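Local atomic coordinates of putative glycoside hydrolase (Bacteroides ovatus, PDB entry 4ONZ), a protein that is a putative glycoside hydrolase, probably built as a five-bladed beta-propeller. Residues M231-P236 and Y294-R299. Residues are numbered along the deposited sequence; the frame is centred on the assembly and turned at random.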
HETATM    1  N   MSE A 231      -0.119  -0.780  20.484  1.00 21.79           N
HETATM    2  CA  MSE A 231      -0.090   0.662  20.655  0.60 23.53           C
HETATM    3  C   MSE A 231      -0.597   1.382  19.433  1.00 24.32           C
HETATM    4  O   MSE A 231      -0.002   1.284  18.356  1.00 22.39           O
HETATM    5  CB  MSE A 231       1.346   1.111  20.904  0.60 26.20           C
HETATM    6  CG  MSE A 231       1.365   2.619  21.123  0.60 29.48           C
HETATM    7 SE   MSE A 231       3.179   3.214  21.565  0.45 32.52          SE
HETATM    8  CE  MSE A 231       3.915   3.062  19.758  0.60 29.96           C
ATOM      9  N   LYS A 232      -1.683   2.138  19.593  1.00 22.46           N
ATOM     10  CA  LYS A 232      -2.255   2.905  18.485  1.00 22.82           C
ATOM     11  C   LYS A 232      -1.612   4.278  18.430  1.00 22.24           C
ATOM     12  O   LYS A 232      -1.547   4.981  19.442  1.00 22.45           O
ATOM     13  CB  LYS A 232      -3.764   3.071  18.644  1.00 23.79           C
ATOM     14  CG  LYS A 232      -4.536   1.774  18.627  1.00 27.47           C
ATOM     15  CD  LYS A 232      -6.009   2.006  18.889  1.00 27.33           C
ATOM     16  CE  LYS A 232      -6.747   0.683  18.861  1.00 31.84           C
ATOM     17  NZ  LYS A 232      -8.211   0.849  19.036  1.00 33.52           N
ATOM     18  N   ILE A 233      -1.146   4.653  17.246  1.00 21.40           N
ATOM     19  CA  ILE A 233      -0.543   5.954  17.014  1.00 21.97           C
ATOM     20  C   ILE A 233      -1.633   6.974  16.695  1.00 21.62           C
ATOM     21  O   ILE A 233      -1.617   8.076  17.229  1.00 20.37           O
ATOM     22  CB  ILE A 233       0.504   5.873  15.900  1.00 24.42           C
ATOM     23  CG1 ILE A 233       1.602   4.895  16.346  1.00 25.72           C
ATOM     24  CG2 ILE A 233       1.072   7.255  15.619  1.00 24.75           C
ATOM     25  CD1 ILE A 233       2.701   4.682  15.333  1.00 29.73           C
ATOM     26  N   ILE A 234      -2.529   6.617  15.774  1.00 19.64           N
ATOM     27  CA  ILE A 234      -3.741   7.392  15.508  1.00 20.69           C
ATOM     28  C   ILE A 234      -4.886   6.422  15.274  1.00 19.71           C
ATOM     29  O   ILE A 234      -4.672   5.218  15.064  1.00 18.15           O
ATOM     30  CB  ILE A 234      -3.651   8.365  14.316  1.00 20.03           C
ATOM     31  CG1 ILE A 234      -3.320   7.633  13.008  1.00 20.52           C
ATOM     32  CG2 ILE A 234      -2.647   9.467  14.625  1.00 21.10           C
ATOM     33  CD1 ILE A 234      -3.639   8.464  11.788  1.00 21.28           C
ATOM     34  N   GLN A 235      -6.097   6.955  15.348  1.00 21.10           N
ATOM     35  CA  GLN A 235      -7.300   6.184  15.117  1.00 20.73           C
ATOM     36  C   GLN A 235      -8.351   7.097  14.495  1.00 19.82           C
ATOM     37  O   GLN A 235      -8.116   8.298  14.330  1.00 20.57           O
ATOM     38  CB  GLN A 235      -7.773   5.499  16.405  1.00 24.19           C
ATOM     39  CG  GLN A 235      -7.938   6.414  17.597  1.00 27.80           C
ATOM     40  CD  GLN A 235      -7.967   5.627  18.891  1.00 33.08           C
ATOM     41  OE1 GLN A 235      -7.007   5.649  19.651  1.00 33.84           O
ATOM     42  NE2 GLN A 235      -9.040   4.878  19.114  1.00 34.25           N
ATOM     43  N   PRO A 236      -9.493   6.531  14.100  1.00 18.81           N
ATOM     44  CA  PRO A 236     -10.523   7.329  13.438  1.00 19.02           C
ATOM     45  C   PRO A 236     -11.120   8.447  14.278  1.00 21.64           C
ATOM     46  O   PRO A 236     -11.168   8.352  15.508  1.00 21.70           O
ATOM     47  CB  PRO A 236     -11.577   6.288  13.067  1.00 17.81           C
ATOM     48  CG  PRO A 236     -10.793   5.038  12.896  1.00 17.97           C
ATOM     49  CD  PRO A 236      -9.759   5.088  13.964  1.00 18.16           C
ATOM     50  N   TYR A 294       6.862   7.242  16.914  1.00 26.56           N
ATOM     51  CA  TYR A 294       5.552   7.006  17.510  1.00 27.05           C
ATOM     52  C   TYR A 294       4.891   8.335  17.875  1.00 28.56           C
ATOM     53  O   TYR A 294       3.698   8.382  18.199  1.00 31.29           O
ATOM     54  CB  TYR A 294       5.689   6.155  18.775  1.00 27.97           C
ATOM     55  CG  TYR A 294       6.557   4.940  18.590  1.00 29.26           C
ATOM     56  CD1 TYR A 294       6.212   3.958  17.676  1.00 27.44           C
ATOM     57  CD2 TYR A 294       7.731   4.769  19.326  1.00 31.38           C
ATOM     58  CE1 TYR A 294       7.000   2.837  17.498  1.00 27.77           C
ATOM     59  CE2 TYR A 294       8.534   3.654  19.143  1.00 31.31           C
ATOM     60  CZ  TYR A 294       8.159   2.686  18.229  1.00 29.27           C
ATOM     61  OH  TYR A 294       8.935   1.567  18.033  1.00 30.02           O
ATOM     62  N   LYS A 295       5.667   9.413  17.813  1.00 28.07           N
ATOM     63  CA  LYS A 295       5.204  10.738  18.223  1.00 28.88           C
ATOM     64  C   LYS A 295       4.679  11.543  17.040  1.00 28.00           C
ATOM     65  O   LYS A 295       5.426  11.885  16.117  1.00 25.69           O
ATOM     66  CB  LYS A 295       6.349  11.479  18.922  1.00 31.68           C
ATOM     67  CG  LYS A 295       6.050  12.888  19.407  1.00 37.12           C
ATOM     68  CD  LYS A 295       7.338  13.530  19.907  1.00 44.15           C
ATOM     69  CE  LYS A 295       7.151  14.985  20.302  1.00 47.36           C
ATOM     70  NZ  LYS A 295       6.348  15.136  21.542  1.00 50.61           N
ATOM     71  N   VAL A 296       3.384  11.846  17.088  1.00 27.56           N
ATOM     72  CA  VAL A 296       2.712  12.614  16.047  1.00 26.73           C
ATOM     73  C   VAL A 296       3.011  14.098  16.232  1.00 28.05           C
ATOM     74  O   VAL A 296       2.880  14.621  17.336  1.00 29.23           O
ATOM     75  CB  VAL A 296       1.182  12.395  16.102  1.00 27.57           C
ATOM     76  CG1 VAL A 296       0.452  13.313  15.123  1.00 28.56           C
ATOM     77  CG2 VAL A 296       0.855  10.933  15.831  1.00 27.85           C
ATOM     78  N   LEU A 297       3.439  14.757  15.158  1.00 27.35           N
ATOM     79  CA  LEU A 297       3.712  16.194  15.178  1.00 28.69           C
ATOM     80  C   LEU A 297       2.557  16.949  14.556  1.00 29.92           C
ATOM     81  O   LEU A 297       2.213  18.028  15.020  1.00 29.22           O
ATOM     82  CB  LEU A 297       4.992  16.539  14.410  1.00 29.07           C
ATOM     83  CG  LEU A 297       6.302  15.967  14.939  1.00 30.92           C
ATOM     84  CD1 LEU A 297       7.463  16.493  14.109  1.00 30.98           C
ATOM     85  CD2 LEU A 297       6.493  16.291  16.411  1.00 32.47           C
ATOM     86  N   ASP A 298       1.965  16.393  13.499  1.00 28.45           N
ATOM     87  CA  ASP A 298       0.860  17.059  12.821  1.00 28.04           C
ATOM     88  C   ASP A 298       0.058  16.046  12.009  1.00 26.31           C
ATOM     89  O   ASP A 298       0.553  14.965  11.693  1.00 23.14           O
ATOM     90  CB  ASP A 298       1.396  18.181  11.921  1.00 30.67           C
ATOM     91  CG  ASP A 298       0.368  19.289  11.661  1.00 34.53           C
ATOM     92  OD1 ASP A 298      -0.830  19.145  12.015  1.00 33.78           O
ATOM     93  OD2 ASP A 298       0.773  20.327  11.101  1.00 38.81           O
ATOM     94  N   ARG A 299      -1.169  16.426  11.658  1.00 24.98           N
ATOM     95  CA  ARG A 299      -2.094  15.559  10.933  1.00 24.08           C
ATOM     96  C   ARG A 299      -3.056  16.447  10.146  1.00 25.64           C
ATOM     97  O   ARG A 299      -3.550  17.456  10.673  1.00 27.82           O
ATOM     98  CB  ARG A 299      -2.849  14.706  11.959  1.00 22.72           C
ATOM     99  CG  ARG A 299      -3.777  13.627  11.426  1.00 21.04           C
ATOM    100  CD  ARG A 299      -4.382  12.912  12.614  1.00 21.28           C
ATOM    101  NE  ARG A 299      -5.376  11.904  12.276  1.00 21.20           N
ATOM    102  CZ  ARG A 299      -6.030  11.180  13.183  1.00 22.02           C
ATOM    103  NH1 ARG A 299      -5.808  11.369  14.479  1.00 22.40           N
ATOM    104  NH2 ARG A 299      -6.917  10.275  12.805  1.00 22.46           N
TER
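Apolar side chains and one arginine hydrogen bond join the loop 231-236 to Y294-R299 at the protein surface. The loop lies between strands 221-222 and 245-255. Y294 and K295 lead into strand 296-299, which pairs antiparallel with strand 281-288. At one end selenomethionine M231 makes a Met-aromatic contact with Y294. Its SE is 5.3 Å from the ring centroid and 28° off the ring normal, an oblique approach. Its CE lies 3.2 Å from Y294 CD1, a short approach made by one of two deposited conformers, so this detail is doubtful. I233 CD1 lies at the edge of the same ring. I233 CG2 packs on V296 CG2 at 3.7 Å. I234 CG2 meets that same valine methyl at 4.0 Å. L286 and L288 of strand 281-288 also touch this apolar group. The antiparallel strands 245-255, 258-266, 281-288 and 296-299 are consistent with a four-stranded propeller blade, with 296-299 at its edge. A classic beta bulge sets L297 and D298 together opposite L287. R299 CG is anti to the backbone N (chi1 -174°), and the chain stays extended to NE, reaching I234 tip to tip. R299 NH2 donates to Q235 O at 2.8 Å, with an N-H...O angle of 160°. The oxygen lies at the guanidinium edge, while I234 CB sits over one face. R299 NH2 also forms a salt bridge to D242 OD2, and R299 NE bonds to Y263 OH, which together would fix the group's rotation.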